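Local coordinates for protein bacterial regulatory proteins, tetR family (Corynebacterium glutamicum, PDB 3AQT) that is a TetR-family transcriptional repressor that binds resorcinol as its inducer and probably binds DNA through a helix-turn-helix motif, at residues L116-E121 and T172-I177; E121-S126 and A216-V221; R161-L166 and L182-T187; S126-V131 and K209-A214. All coordinates share one frame; numbering follows the deposited sequence.

In the fold
All four contacts lie in the helical C-terminal domain, and interactions 1, 2 and 4 follow helix 119-134 from its first turn onward. Interactions 2 and 4 pack successive parts of that helix on helix 209-220, share Ser126, and have centres about 8 Å apart. Interaction 1 fastens the N-terminal end of the helix to the loop 172-177; it touches interaction 2, where Thr176 N lies 2.6 Å from Val221 O, a probable hydrogen bond. Interaction 3, centred about 10 Å from interaction 2, joins helices 159-171 and 180-199 and supplies Asp165, which binds resorcinol. Interactions 2, 3 and 4 all touch the ligand; in interaction 1, the Phe175 side chain is about 8 Å from it.

Interaction 1: L116-E121 and T172-I177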
loop_
_atom_site.group_PDB
_atom_site.type_symbol
_atom_site.label_atom_id
_atom_site.label_comp_id
_atom_site.label_asym_id
_atom_site.label_seq_id
_atom_site.Cartn_x
_atom_site.Cartn_y
_atom_site.Cartn_z
ATOM N N LEU B 116 -26.470 -3.877 -10.499
ATOM C CA LEU B 116 -27.107 -3.108 -9.444
ATOM C C LEU B 116 -27.125 -1.709 -10.050
ATOM O O LEU B 116 -26.247 -1.370 -10.845
ATOM C CB LEU B 116 -26.254 -3.130 -8.173
ATOM C CG LEU B 116 -26.012 -4.493 -7.506
ATOM C CD1 LEU B 116 -24.823 -4.403 -6.553
ATOM C CD2 LEU B 116 -27.262 -4.945 -6.764
ATOM N N ASP B 117 -28.108 -0.895 -9.697
ATOM C CA ASP B 117 -28.188 0.441 -10.274
ATOM C C ASP B 117 -27.277 1.454 -9.610
ATOM O O ASP B 117 -26.711 2.310 -10.277
ATOM C CB ASP B 117 -29.631 0.959 -10.221
ATOM C CG ASP B 117 -30.582 0.116 -11.048
ATOM O OD1 ASP B 117 -30.327 -0.046 -12.266
ATOM O OD2 ASP B 117 -31.580 -0.382 -10.482
ATOM N N ASP B 118 -27.140 1.358 -8.295
ATOM C CA ASP B 118 -26.315 2.295 -7.544
ATOM C C ASP B 118 -24.819 2.039 -7.728
ATOM O O ASP B 118 -24.292 1.003 -7.306
ATOM C CB ASP B 118 -26.669 2.207 -6.062
ATOM C CG ASP B 118 -26.159 3.382 -5.271
ATOM O OD1 ASP B 118 -25.239 4.083 -5.745
ATOM O OD2 ASP B 118 -26.677 3.600 -4.158
ATOM N N PRO B 119 -24.112 2.984 -8.360
ATOM C CA PRO B 119 -22.675 2.835 -8.585
ATOM C C PRO B 119 -21.946 2.631 -7.257
ATOM O O PRO B 119 -20.936 1.930 -7.185
ATOM C CB PRO B 119 -22.289 4.156 -9.265
ATOM C CG PRO B 119 -23.550 4.562 -9.959
ATOM C CD PRO B 119 -24.606 4.249 -8.923
ATOM N N ALA B 120 -22.469 3.242 -6.205
ATOM C CA ALA B 120 -21.862 3.127 -4.891
ATOM C C ALA B 120 -21.939 1.697 -4.383
ATOM O O ALA B 120 -21.049 1.248 -3.668
ATOM C CB ALA B 120 -22.549 4.069 -3.902
ATOM N N GLU B 121 -22.999 0.982 -4.755
ATOM C CA GLU B 121 -23.164 -0.395 -4.301
ATOM C C GLU B 121 -22.281 -1.336 -5.111
ATOM O O GLU B 121 -21.791 -2.343 -4.598
ATOM C CB GLU B 121 -24.624 -0.834 -4.415
ATOM C CG GLU B 121 -25.033 -1.836 -3.344
ATOM C CD GLU B 121 -26.467 -2.334 -3.509
ATOM O OE1 GLU B 121 -27.352 -1.521 -3.871
ATOM O OE2 GLU B 121 -26.713 -3.536 -3.262
ATOM N N THR B 172 -22.659 10.005 -12.705
ATOM C CA THR B 172 -24.014 10.124 -12.177
ATOM C C THR B 172 -24.121 11.017 -10.942
ATOM O O THR B 172 -25.176 11.069 -10.301
ATOM C CB THR B 172 -24.606 8.747 -11.812
ATOM O OG1 THR B 172 -23.884 8.189 -10.707
ATOM C CG2 THR B 172 -24.529 7.805 -13.002
ATOM N N GLY B 173 -23.033 11.710 -10.606
ATOM C CA GLY B 173 -23.032 12.582 -9.444
ATOM C C GLY B 173 -23.034 11.859 -8.104
ATOM O O GLY B 173 -23.192 12.487 -7.055
ATOM N N ARG B 174 -22.867 10.542 -8.125
ATOM C CA ARG B 174 -22.847 9.756 -6.896
ATOM C C ARG B 174 -21.533 9.950 -6.135
ATOM O O ARG B 174 -21.514 9.940 -4.910
ATOM C CB ARG B 174 -23.017 8.273 -7.221
ATOM C CG ARG B 174 -23.311 7.385 -6.021
ATOM C CD ARG B 174 -24.690 7.670 -5.461
ATOM N NE ARG B 174 -25.201 6.571 -4.645
ATOM C CZ ARG B 174 -25.565 6.695 -3.371
ATOM N NH1 ARG B 174 -25.466 7.870 -2.761
ATOM N NH2 ARG B 174 -26.059 5.653 -2.717
ATOM N N PHE B 175 -20.437 10.123 -6.869
ATOM C CA PHE B 175 -19.128 10.301 -6.258
ATOM C C PHE B 175 -18.525 11.667 -6.549
ATOM O O PHE B 175 -18.886 12.325 -7.528
ATOM C CB PHE B 175 -18.126 9.257 -6.775
ATOM C CG PHE B 175 -18.535 7.831 -6.557
ATOM C CD1 PHE B 175 -19.259 7.456 -5.439
ATOM C CD2 PHE B 175 -18.152 6.852 -7.462
ATOM C CE1 PHE B 175 -19.596 6.119 -5.228
ATOM C CE2 PHE B 175 -18.481 5.516 -7.263
ATOM C CZ PHE B 175 -19.204 5.148 -6.145
ATOM N N THR B 176 -17.589 12.073 -5.695
ATOM C CA THR B 176 -16.858 13.321 -5.865
ATOM C C THR B 176 -15.396 12.895 -5.871
ATOM O O THR B 176 -14.882 12.425 -4.858
ATOM C CB THR B 176 -17.093 14.292 -4.695
ATOM O OG1 THR B 176 -18.462 14.710 -4.689
ATOM C CG2 THR B 176 -16.188 15.516 -4.828
ATOM N N ILE B 177 -14.736 13.049 -7.012
ATOM C CA ILE B 177 -13.343 12.644 -7.146
ATOM C C ILE B 177 -12.578 13.659 -7.972
ATOM O O ILE B 177 -13.008 14.017 -9.065
ATOM C CB ILE B 177 -13.247 11.274 -7.861
ATOM C CG1 ILE B 177 -14.011 10.213 -7.076
ATOM C CG2 ILE B 177 -11.795 10.874 -8.044
ATOM C CD1 ILE B 177 -14.303 8.925 -7.845
#
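Arg174 grips Asp118 side-on, with one guanidinium nitrogen to each carboxylate oxygen. Arg174 NE donates to Asp118 OD1 at 2.7 Å with a nearly straight N-H...O angle of 174°, and Arg174 NH2 donates to the syn lone pair of Asp118 OD2 at 2.6 Å. The two flat groups are nearly coplanar, 26° apart. A bend at chi2 (69°) brings the arginine chain past Ala120, whose CB lies 3.7 Å from Arg174 NE. Asp118 OD1 serves a second donor as well, accepting from Ala120 N at 2.9 Å from above the carboxylate plane, so the same oxygen caps the helix and holds the loop. The other arm of Arg174, NH1, forms a salt bridge with Glu227.

The tightly packed side is apolar. The Phe175 ring comes in edge-on, its CZ 3.6 Å from Ala120 CA and its CE1 3.8 Å from Ala120 CB, while the CD2 side of the ring packs on Leu166 of helix 159-171. Toward solvent the contact is thinner: exposed Thr172 meets segment 116-121 only through OG1, 3.7 Å from Pro119 CG. The whole is a helix N-cap made by Asp118 at the start of helix 119-134, with the capping carboxylate doubly engaged by an arginine from the loop between helices 159-171 and 180-199.

Interaction 2: E121-S126 and A216-V221; sequences EVFAGS and AMLRMV. With RCO (resorcinol), chain D.
Phe123 and Ala124 meet Met217, Leu218 and Val221 in a wholly apolar contact, with no hydrogen bond crossing between the helices. Phe123, its CG anti to the backbone N (chi1 -174°), sends its ring toward the other helix. There CE2 lies 4.1 Å from CB of Met217, a selenomethionine, and 4.3 Å from Val221 CG2. The two branches of Leu218 divide the work: CD2 meets the edge of the Phe123 ring at CD2, 4.1 Å away, and CD1 covers Ala124 CB at 3.9 Å. Phe123 and Leu218 run past each other in opposite directions.

Within this contact, it is helix 119-134 that touches resorcinol. The ligand's O3 lies in the plane of the Phe123 ring, at its edge, 3.3 Å from CD1. Ser126 CB lies over a face of the ligand ring, 3.4 Å from C3, with Ala162 CB on the opposite face. The polar bonds are internal to segment 121-126. Ser126 OG donates to Val122 O at 2.6 Å, and Ser126 N reaches that oxygen from the opposite face of the carbonyl plane, which fixes the hydroxyl to its own helix.

The two helix segments run roughly antiparallel, 143° apart, with their axes 10.0 Å from each other. Thr187 of helix 180-199 and Leu166 of helix 159-171 pack on Phe123, Leu218 leans on helix 225-231, and Met220 abuts Met220 of the second subunit.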
loop_
_atom_site.group_PDB
_atom_site.type_symbol
_atom_site.label_atom_id
_atom_site.label_comp_id
_atom_site.label_asym_id
_atom_site.label_seq_id
_atom_site.Cartn_x
_atom_site.Cartn_y
_atom_site.Cartn_z
ATOM N N GLU B 121 -22.999 0.982 -4.755
ATOM C CA GLU B 121 -23.164 -0.395 -4.301
ATOM C C GLU B 121 -22.281 -1.336 -5.111
ATOM O O GLU B 121 -21.791 -2.343 -4.598
ATOM C CB GLU B 121 -24.624 -0.834 -4.415
ATOM C CG GLU B 121 -25.033 -1.836 -3.344
ATOM C CD GLU B 121 -26.467 -2.334 -3.509
ATOM O OE1 GLU B 121 -27.352 -1.521 -3.871
ATOM O OE2 GLU B 121 -26.713 -3.536 -3.262
ATOM N N VAL B 122 -22.088 -1.003 -6.382
ATOM C CA VAL B 122 -21.254 -1.808 -7.252
ATOM C C VAL B 122 -19.829 -1.778 -6.709
ATOM O O VAL B 122 -19.189 -2.817 -6.541
ATOM C CB VAL B 122 -21.255 -1.249 -8.701
ATOM C CG1 VAL B 122 -20.259 -2.010 -9.559
ATOM C CG2 VAL B 122 -22.648 -1.359 -9.299
ATOM N N PHE B 123 -19.350 -0.571 -6.433
ATOM C CA PHE B 123 -18.002 -0.354 -5.922
ATOM C C PHE B 123 -17.813 -0.983 -4.554
ATOM O O PHE B 123 -16.833 -1.695 -4.316
ATOM C CB PHE B 123 -17.734 1.147 -5.849
ATOM C CG PHE B 123 -16.330 1.501 -5.465
ATOM C CD1 PHE B 123 -15.247 0.959 -6.148
ATOM C CD2 PHE B 123 -16.091 2.422 -4.446
ATOM C CE1 PHE B 123 -13.948 1.329 -5.825
ATOM C CE2 PHE B 123 -14.794 2.798 -4.117
ATOM C CZ PHE B 123 -13.720 2.250 -4.810
ATOM N N ALA B 124 -18.759 -0.724 -3.658
ATOM C CA ALA B 124 -18.703 -1.266 -2.311
ATOM C C ALA B 124 -18.775 -2.787 -2.319
ATOM O O ALA B 124 -18.003 -3.458 -1.636
ATOM C CB ALA B 124 -19.843 -0.702 -1.483
ATOM N N GLY B 125 -19.710 -3.325 -3.093
ATOM C CA GLY B 125 -19.872 -4.763 -3.162
ATOM C C GLY B 125 -18.641 -5.450 -3.715
ATOM O O GLY B 125 -18.249 -6.524 -3.243
ATOM N N SER B 126 -18.039 -4.841 -4.728
ATOM C CA SER B 126 -16.846 -5.401 -5.328
ATOM C C SER B 126 -15.755 -5.497 -4.268
ATOM O O SER B 126 -15.124 -6.548 -4.098
ATOM C CB SER B 126 -16.361 -4.520 -6.485
ATOM O OG SER B 126 -17.336 -4.423 -7.511
ATOM N N ALA B 216 -15.356 3.084 4.283
ATOM C CA ALA B 216 -14.262 4.052 4.249
ATOM C C ALA B 216 -13.909 4.429 2.817
ATOM O O ALA B 216 -13.606 5.593 2.534
ATOM C CB ALA B 216 -13.036 3.496 4.963
HETATM N N MSE B 217 -13.947 3.457 1.908
HETATM C CA MSE B 217 -13.628 3.750 0.517
HETATM C C MSE B 217 -14.742 4.584 -0.101
HETATM O O MSE B 217 -14.480 5.448 -0.950
HETATM C CB MSE B 217 -13.403 2.461 -0.284
HETATM C CG MSE B 217 -12.135 1.686 0.096
HETATM SE SE MSE B 217 -10.495 2.765 0.160
HETATM C CE MSE B 217 -10.583 3.538 -1.597
ATOM N N LEU B 218 -15.979 4.336 0.335
ATOM C CA LEU B 218 -17.120 5.094 -0.168
ATOM C C LEU B 218 -16.992 6.529 0.296
ATOM O O LEU B 218 -17.264 7.461 -0.456
ATOM C CB LEU B 218 -18.449 4.504 0.326
ATOM C CG LEU B 218 -18.936 3.258 -0.423
ATOM C CD1 LEU B 218 -20.267 2.791 0.123
ATOM C CD2 LEU B 218 -19.070 3.588 -1.897
ATOM N N ARG B 219 -16.574 6.715 1.541
ATOM C CA ARG B 219 -16.408 8.070 2.039
ATOM C C ARG B 219 -15.274 8.752 1.274
ATOM O O ARG B 219 -15.361 9.927 0.921
ATOM C CB ARG B 219 -16.128 8.054 3.542
ATOM C CG ARG B 219 -17.369 7.773 4.371
ATOM C CD ARG B 219 -17.137 8.042 5.840
ATOM N NE ARG B 219 -16.548 6.892 6.507
ATOM C CZ ARG B 219 -17.251 5.949 7.121
ATOM N NH1 ARG B 219 -18.575 6.029 7.159
ATOM N NH2 ARG B 219 -16.627 4.921 7.683
HETATM N N MSE B 220 -14.221 7.996 0.985
HETATM C CA MSE B 220 -13.096 8.544 0.252
HETATM C C MSE B 220 -13.509 9.088 -1.106
HETATM O O MSE B 220 -12.904 10.038 -1.592
HETATM C CB MSE B 220 -12.008 7.491 0.059
HETATM C CG MSE B 220 -10.760 8.066 -0.587
HETATM SE SE MSE B 220 -9.461 6.740 -1.059
HETATM C CE MSE B 220 -10.117 6.396 -2.855
ATOM N N VAL B 221 -14.529 8.491 -1.725
ATOM C CA VAL B 221 -14.976 8.978 -3.026
ATOM C C VAL B 221 -16.168 9.946 -3.000
ATOM O O VAL B 221 -16.824 10.169 -4.026
ATOM C CB VAL B 221 -15.255 7.818 -4.023
ATOM C CG1 VAL B 221 -13.930 7.197 -4.449
ATOM C CG2 VAL B 221 -16.165 6.771 -3.404
HETATM C C1 RCO D . -13.273 -4.465 -9.132
HETATM C C2 RCO D . -14.279 -3.457 -9.260
HETATM C C3 RCO D . -14.366 -2.415 -8.297
HETATM C C4 RCO D . -13.454 -2.385 -7.227
HETATM C C5 RCO D . -12.465 -3.373 -7.101
HETATM C C6 RCO D . -12.372 -4.419 -8.059
HETATM O O1 RCO D . -13.195 -5.483 -10.078
HETATM O O3 RCO D . -15.337 -1.422 -8.392
#

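Interaction 3: R161-L166 and L182-T187. With RCO (resorcinol), chain D.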
loop_
_atom_site.group_PDB
_atom_site.type_symbol
_atom_site.label_atom_id
_atom_site.label_comp_id
_atom_site.label_asym_id
_atom_site.label_seq_id
_atom_site.Cartn_x
_atom_site.Cartn_y
_atom_site.Cartn_z
ATOM N N ARG B 161 -11.167 -2.094 -14.008
ATOM C CA ARG B 161 -12.545 -2.364 -13.613
ATOM C C ARG B 161 -13.000 -1.388 -12.532
ATOM O O ARG B 161 -14.124 -0.877 -12.563
ATOM C CB ARG B 161 -12.687 -3.810 -13.107
ATOM C CG ARG B 161 -12.506 -4.861 -14.190
ATOM C CD ARG B 161 -12.651 -6.275 -13.649
ATOM N NE ARG B 161 -12.797 -7.239 -14.741
ATOM C CZ ARG B 161 -11.789 -7.804 -15.399
ATOM N NH1 ARG B 161 -10.527 -7.526 -15.081
ATOM N NH2 ARG B 161 -12.041 -8.629 -16.401
ATOM N N ALA B 162 -12.119 -1.137 -11.571
ATOM C CA ALA B 162 -12.432 -0.229 -10.481
ATOM C C ALA B 162 -12.568 1.182 -11.032
ATOM O O ALA B 162 -13.490 1.907 -10.682
ATOM C CB ALA B 162 -11.338 -0.277 -9.425
ATOM N N ARG B 163 -11.649 1.564 -11.904
ATOM C CA ARG B 163 -11.685 2.894 -12.480
ATOM C C ARG B 163 -13.018 3.085 -13.202
ATOM O O ARG B 163 -13.654 4.133 -13.091
ATOM C CB ARG B 163 -10.507 3.071 -13.451
ATOM C CG ARG B 163 -10.226 4.509 -13.849
ATOM C CD ARG B 163 -9.010 4.598 -14.758
ATOM N NE ARG B 163 -8.563 5.974 -14.956
ATOM C CZ ARG B 163 -9.200 6.865 -15.707
ATOM N NH1 ARG B 163 -10.316 6.526 -16.341
ATOM N NH2 ARG B 163 -8.724 8.094 -15.825
ATOM N N ARG B 164 -13.437 2.061 -13.937
ATOM C CA ARG B 164 -14.691 2.097 -14.673
ATOM C C ARG B 164 -15.841 2.357 -13.710
ATOM O O ARG B 164 -16.658 3.253 -13.924
ATOM C CB ARG B 164 -14.926 0.753 -15.366
ATOM C CG ARG B 164 -16.299 0.614 -16.019
ATOM C CD ARG B 164 -16.633 -0.842 -16.244
ATOM N NE ARG B 164 -16.761 -1.558 -14.980
ATOM C CZ ARG B 164 -16.462 -2.842 -14.807
ATOM N NH1 ARG B 164 -16.008 -3.565 -15.825
ATOM N NH2 ARG B 164 -16.621 -3.406 -13.616
ATOM N N ASP B 165 -15.900 1.552 -12.654
ATOM C CA ASP B 165 -16.952 1.693 -11.667
ATOM C C ASP B 165 -16.932 3.088 -11.048
ATOM O O ASP B 165 -17.981 3.690 -10.839
ATOM C CB ASP B 165 -16.827 0.608 -10.586
ATOM C CG ASP B 165 -17.198 -0.781 -11.102
ATOM O OD1 ASP B 165 -17.831 -0.876 -12.174
ATOM O OD2 ASP B 165 -16.873 -1.785 -10.433
ATOM N N LEU B 166 -15.744 3.610 -10.767
ATOM C CA LEU B 166 -15.627 4.940 -10.190
ATOM C C LEU B 166 -16.036 6.022 -11.184
ATOM O O LEU B 166 -16.709 6.981 -10.815
ATOM C CB LEU B 166 -14.202 5.187 -9.708
ATOM C CG LEU B 166 -13.790 4.388 -8.466
ATOM C CD1 LEU B 166 -12.329 4.696 -8.135
ATOM C CD2 LEU B 166 -14.706 4.732 -7.281
ATOM N N LEU B 182 -5.741 8.523 -9.154
ATOM C CA LEU B 182 -5.373 8.558 -7.751
ATOM C C LEU B 182 -6.353 7.729 -6.929
ATOM O O LEU B 182 -5.948 6.925 -6.096
ATOM C CB LEU B 182 -5.371 9.996 -7.234
ATOM C CG LEU B 182 -5.075 10.094 -5.732
ATOM C CD1 LEU B 182 -3.606 9.751 -5.496
ATOM C CD2 LEU B 182 -5.385 11.488 -5.206
ATOM N N ALA B 183 -7.646 7.919 -7.167
ATOM C CA ALA B 183 -8.653 7.177 -6.420
ATOM C C ALA B 183 -8.510 5.688 -6.664
ATOM O O ALA B 183 -8.682 4.880 -5.756
ATOM C CB ALA B 183 -10.050 7.642 -6.806
ATOM N N THR B 184 -8.193 5.314 -7.892
ATOM C CA THR B 184 -8.038 3.900 -8.199
ATOM C C THR B 184 -6.827 3.303 -7.481
ATOM O O THR B 184 -6.927 2.264 -6.830
ATOM C CB THR B 184 -7.884 3.675 -9.726
ATOM O OG1 THR B 184 -9.076 4.120 -10.388
ATOM C CG2 THR B 184 -7.659 2.193 -10.033
ATOM N N THR B 185 -5.684 3.967 -7.589
ATOM C CA THR B 185 -4.486 3.449 -6.957
ATOM C C THR B 185 -4.558 3.472 -5.428
ATOM O O THR B 185 -4.055 2.558 -4.771
ATOM C CB THR B 185 -3.228 4.202 -7.450
ATOM O OG1 THR B 185 -2.062 3.474 -7.055
ATOM C CG2 THR B 185 -3.170 5.607 -6.877
ATOM N N CYS B 186 -5.196 4.493 -4.858
ATOM C CA CYS B 186 -5.318 4.580 -3.404
ATOM C C CYS B 186 -6.245 3.502 -2.865
ATOM O O CYS B 186 -6.034 2.973 -1.768
ATOM C CB CYS B 186 -5.834 5.958 -2.983
ATOM S SG CYS B 186 -4.588 7.255 -3.104
ATOM N N THR B 187 -7.277 3.184 -3.639
ATOM C CA THR B 187 -8.231 2.159 -3.253
ATOM C C THR B 187 -7.488 0.841 -3.033
ATOM O O THR B 187 -7.655 0.188 -2.007
ATOM C CB THR B 187 -9.309 1.972 -4.345
ATOM O OG1 THR B 187 -10.040 3.192 -4.497
ATOM C CG2 THR B 187 -10.268 0.860 -3.975
HETATM C C1 RCO D . -13.273 -4.465 -9.132
HETATM C C2 RCO D . -14.279 -3.457 -9.260
HETATM C C3 RCO D . -14.366 -2.415 -8.297
HETATM C C4 RCO D . -13.454 -2.385 -7.227
HETATM C C5 RCO D . -12.465 -3.373 -7.101
HETATM C C6 RCO D . -12.372 -4.419 -8.059
HETATM O O1 RCO D . -13.195 -5.483 -10.078
HETATM O O3 RCO D . -15.337 -1.422 -8.392
#
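This helix pair forms part of the resorcinol pocket in the all-helical ligand-binding domain of a TetR-family regulator: Thr184 packs on Arg163 and Leu166 at the interface, while the 161-166 segment also faces the ligand. The segments cross at 127°, their axes 9.3 Å apart. Thr184 OG1 lies 3.5 Å from Arg163 CB, where the side chains cross at about a right angle; its hydroxyl is hydrogen-bonded to Leu180 O, and the Arg163 guanidinium is salt-bridged to Asp181. Leu166 reaches across with CD1, which is 4.0 Å from Ala183 CB.

On the ligand side, Ala162 CB lies over one face of the resorcinol ring, 3.7 Å from C4, and Arg161 CB comes within 3.5 Å of O1. Asp165 CG stands anti to its carbonyl carbon (chi1 -71°), which puts the carboxylate beside the ligand, divided between two tasks. OD1 is held by Arg164, whose NE and NH2 both approach it from the same face of the carboxylate plane, NE at 3.1 Å; this would orient the carboxylate and probably favours its charged form. That leaves OD2 pointing at the ligand, where resorcinol O3 donates a hydrogen bond to Asp165 OD2 at 2.6 Å.

Interaction 4: S126-V131 and K209-A214. With RCO (resorcinol), chain D.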
loop_
_atom_site.group_PDB
_atom_site.type_symbol
_atom_site.label_atom_id
_atom_site.label_comp_id
_atom_site.label_asym_id
_atom_site.label_seq_id
_atom_site.Cartn_x
_atom_site.Cartn_y
_atom_site.Cartn_z
ATOM N N SER B 126 -18.039 -4.841 -4.728
ATOM C CA SER B 126 -16.846 -5.401 -5.328
ATOM C C SER B 126 -15.755 -5.497 -4.268
ATOM O O SER B 126 -15.124 -6.548 -4.098
ATOM C CB SER B 126 -16.361 -4.520 -6.485
ATOM O OG SER B 126 -17.336 -4.423 -7.511
ATOM N N LEU B 127 -15.542 -4.395 -3.550
ATOM C CA LEU B 127 -14.522 -4.363 -2.516
ATOM C C LEU B 127 -14.796 -5.375 -1.413
ATOM O O LEU B 127 -13.876 -6.047 -0.942
ATOM C CB LEU B 127 -14.404 -2.951 -1.941
ATOM C CG LEU B 127 -13.912 -1.927 -2.974
ATOM C CD1 LEU B 127 -13.893 -0.525 -2.370
ATOM C CD2 LEU B 127 -12.519 -2.330 -3.459
ATOM N N ARG B 128 -16.056 -5.505 -1.012
ATOM C CA ARG B 128 -16.392 -6.456 0.040
ATOM C C ARG B 128 -16.067 -7.881 -0.397
ATOM O O ARG B 128 -15.633 -8.697 0.416
ATOM C CB ARG B 128 -17.864 -6.330 0.429
ATOM C CG ARG B 128 -18.192 -5.012 1.106
ATOM C CD ARG B 128 -19.671 -4.875 1.341
ATOM N NE ARG B 128 -20.174 -5.952 2.186
ATOM C CZ ARG B 128 -21.464 -6.221 2.366
ATOM N NH1 ARG B 128 -22.394 -5.493 1.756
ATOM N NH2 ARG B 128 -21.824 -7.211 3.169
ATOM N N HIS B 129 -16.261 -8.180 -1.678
ATOM C CA HIS B 129 -15.938 -9.516 -2.173
ATOM C C HIS B 129 -14.430 -9.771 -2.111
ATOM O O HIS B 129 -14.004 -10.872 -1.768
ATOM C CB HIS B 129 -16.423 -9.707 -3.617
ATOM C CG HIS B 129 -17.861 -10.101 -3.720
ATOM N ND1 HIS B 129 -18.363 -11.235 -3.116
ATOM C CD2 HIS B 129 -18.909 -9.510 -4.341
ATOM C CE1 HIS B 129 -19.657 -11.324 -3.361
ATOM N NE2 HIS B 129 -20.013 -10.290 -4.102
ATOM N N LEU B 130 -13.627 -8.759 -2.451
ATOM C CA LEU B 130 -12.176 -8.913 -2.418
ATOM C C LEU B 130 -11.727 -9.192 -0.988
ATOM O O LEU B 130 -10.947 -10.109 -0.746
ATOM C CB LEU B 130 -11.476 -7.661 -2.980
ATOM C CG LEU B 130 -11.685 -7.409 -4.488
ATOM C CD1 LEU B 130 -10.944 -6.174 -4.942
ATOM C CD2 LEU B 130 -11.198 -8.614 -5.273
ATOM N N VAL B 131 -12.242 -8.430 -0.030
ATOM C CA VAL B 131 -11.860 -8.646 1.356
ATOM C C VAL B 131 -12.235 -10.046 1.835
ATOM O O VAL B 131 -11.403 -10.742 2.416
ATOM C CB VAL B 131 -12.498 -7.599 2.291
ATOM C CG1 VAL B 131 -12.258 -7.975 3.737
ATOM C CG2 VAL B 131 -11.895 -6.230 2.013
ATOM N N LYS B 209 -15.633 -6.777 8.744
ATOM C CA LYS B 209 -14.438 -6.087 8.278
ATOM C C LYS B 209 -14.607 -5.555 6.867
ATOM O O LYS B 209 -14.206 -4.436 6.571
ATOM C CB LYS B 209 -13.225 -7.021 8.329
ATOM C CG LYS B 209 -12.626 -7.194 9.715
ATOM C CD LYS B 209 -11.504 -8.218 9.698
ATOM C CE LYS B 209 -10.707 -8.187 10.991
ATOM N NZ LYS B 209 -11.546 -8.463 12.186
ATOM N N ASP B 210 -15.203 -6.364 6.000
ATOM C CA ASP B 210 -15.418 -5.964 4.620
ATOM C C ASP B 210 -16.327 -4.734 4.540
ATOM O O ASP B 210 -16.078 -3.808 3.762
ATOM C CB ASP B 210 -16.014 -7.134 3.830
ATOM C CG ASP B 210 -17.388 -7.543 4.332
ATOM O OD1 ASP B 210 -17.578 -7.624 5.559
ATOM O OD2 ASP B 210 -18.280 -7.800 3.498
ATOM N N GLN B 211 -17.372 -4.717 5.360
ATOM C CA GLN B 211 -18.301 -3.595 5.372
ATOM C C GLN B 211 -17.617 -2.309 5.793
ATOM O O GLN B 211 -17.733 -1.279 5.127
ATOM C CB GLN B 211 -19.467 -3.882 6.315
ATOM C CG GLN B 211 -20.446 -4.926 5.799
ATOM C CD GLN B 211 -21.633 -5.110 6.727
ATOM O OE1 GLN B 211 -22.050 -4.173 7.405
ATOM N NE2 GLN B 211 -22.193 -6.311 6.747
ATOM N N ILE B 212 -16.894 -2.378 6.903
ATOM C CA ILE B 212 -16.193 -1.222 7.428
ATOM C C ILE B 212 -15.188 -0.691 6.420
ATOM O O ILE B 212 -15.060 0.517 6.243
ATOM C CB ILE B 212 -15.477 -1.573 8.740
ATOM C CG1 ILE B 212 -16.508 -2.027 9.775
ATOM C CG2 ILE B 212 -14.719 -0.364 9.262
ATOM C CD1 ILE B 212 -15.928 -2.749 10.989
ATOM N N PHE B 213 -14.477 -1.588 5.748
ATOM C CA PHE B 213 -13.513 -1.144 4.759
ATOM C C PHE B 213 -14.211 -0.480 3.573
ATOM O O PHE B 213 -13.796 0.583 3.113
ATOM C CB PHE B 213 -12.658 -2.307 4.248
ATOM C CG PHE B 213 -11.756 -1.917 3.111
ATOM C CD1 PHE B 213 -10.703 -1.034 3.317
ATOM C CD2 PHE B 213 -12.015 -2.355 1.818
ATOM C CE1 PHE B 213 -9.928 -0.589 2.249
ATOM C CE2 PHE B 213 -11.250 -1.916 0.746
ATOM C CZ PHE B 213 -10.203 -1.030 0.960
ATOM N N ALA B 214 -15.269 -1.110 3.075
ATOM C CA ALA B 214 -15.997 -0.560 1.936
ATOM C C ALA B 214 -16.554 0.821 2.255
ATOM O O ALA B 214 -16.528 1.724 1.409
ATOM C CB ALA B 214 -17.122 -1.505 1.522
HETATM C C1 RCO D . -13.273 -4.465 -9.132
HETATM C C2 RCO D . -14.279 -3.457 -9.260
HETATM C C3 RCO D . -14.366 -2.415 -8.297
HETATM C C4 RCO D . -13.454 -2.385 -7.227
HETATM C C5 RCO D . -12.465 -3.373 -7.101
HETATM C C6 RCO D . -12.372 -4.419 -8.059
HETATM O O1 RCO D . -13.195 -5.483 -10.078
HETATM O O3 RCO D . -15.337 -1.422 -8.392
#
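Arg128 reaches across to segment 209-214, starting with CB, 3.4 Å from Asp210 OD2. The next carbon, CG, packs at 3.7 Å on Ala214 CB and also touches Asp210 O, while CD stays near Asp210 OD2. A bend about the CG-CD bond (chi3 60°) brings NE round to donate to Asp210 OD2 at 3.0 Å in a nearly straight hydrogen bond (174°) that is part of a salt bridge; the acceptor lies in the guanidinium plane, the donor above the carboxylate plane. Segments 126-131 and 209-214, on helices 119-134 and 209-220, run roughly antiparallel (138°) in the C-terminal helical domain of the TetR fold. Farther out, Gln211 CG covers one face of the guanidinium, offset toward its rim, NH2 lies near Gln211 NE2, and NH1 is hydrogen-bonded to Arg234 O. One turn on, Val131 CG1 rests 3.8 Å from Asp210 CA, and its other branch, CG2, lies 3.9 Å from Phe213 CD2. Leu127 CB nears the same ring, while Leu127 CD2 lies 3.8 Å from resorcinol C5.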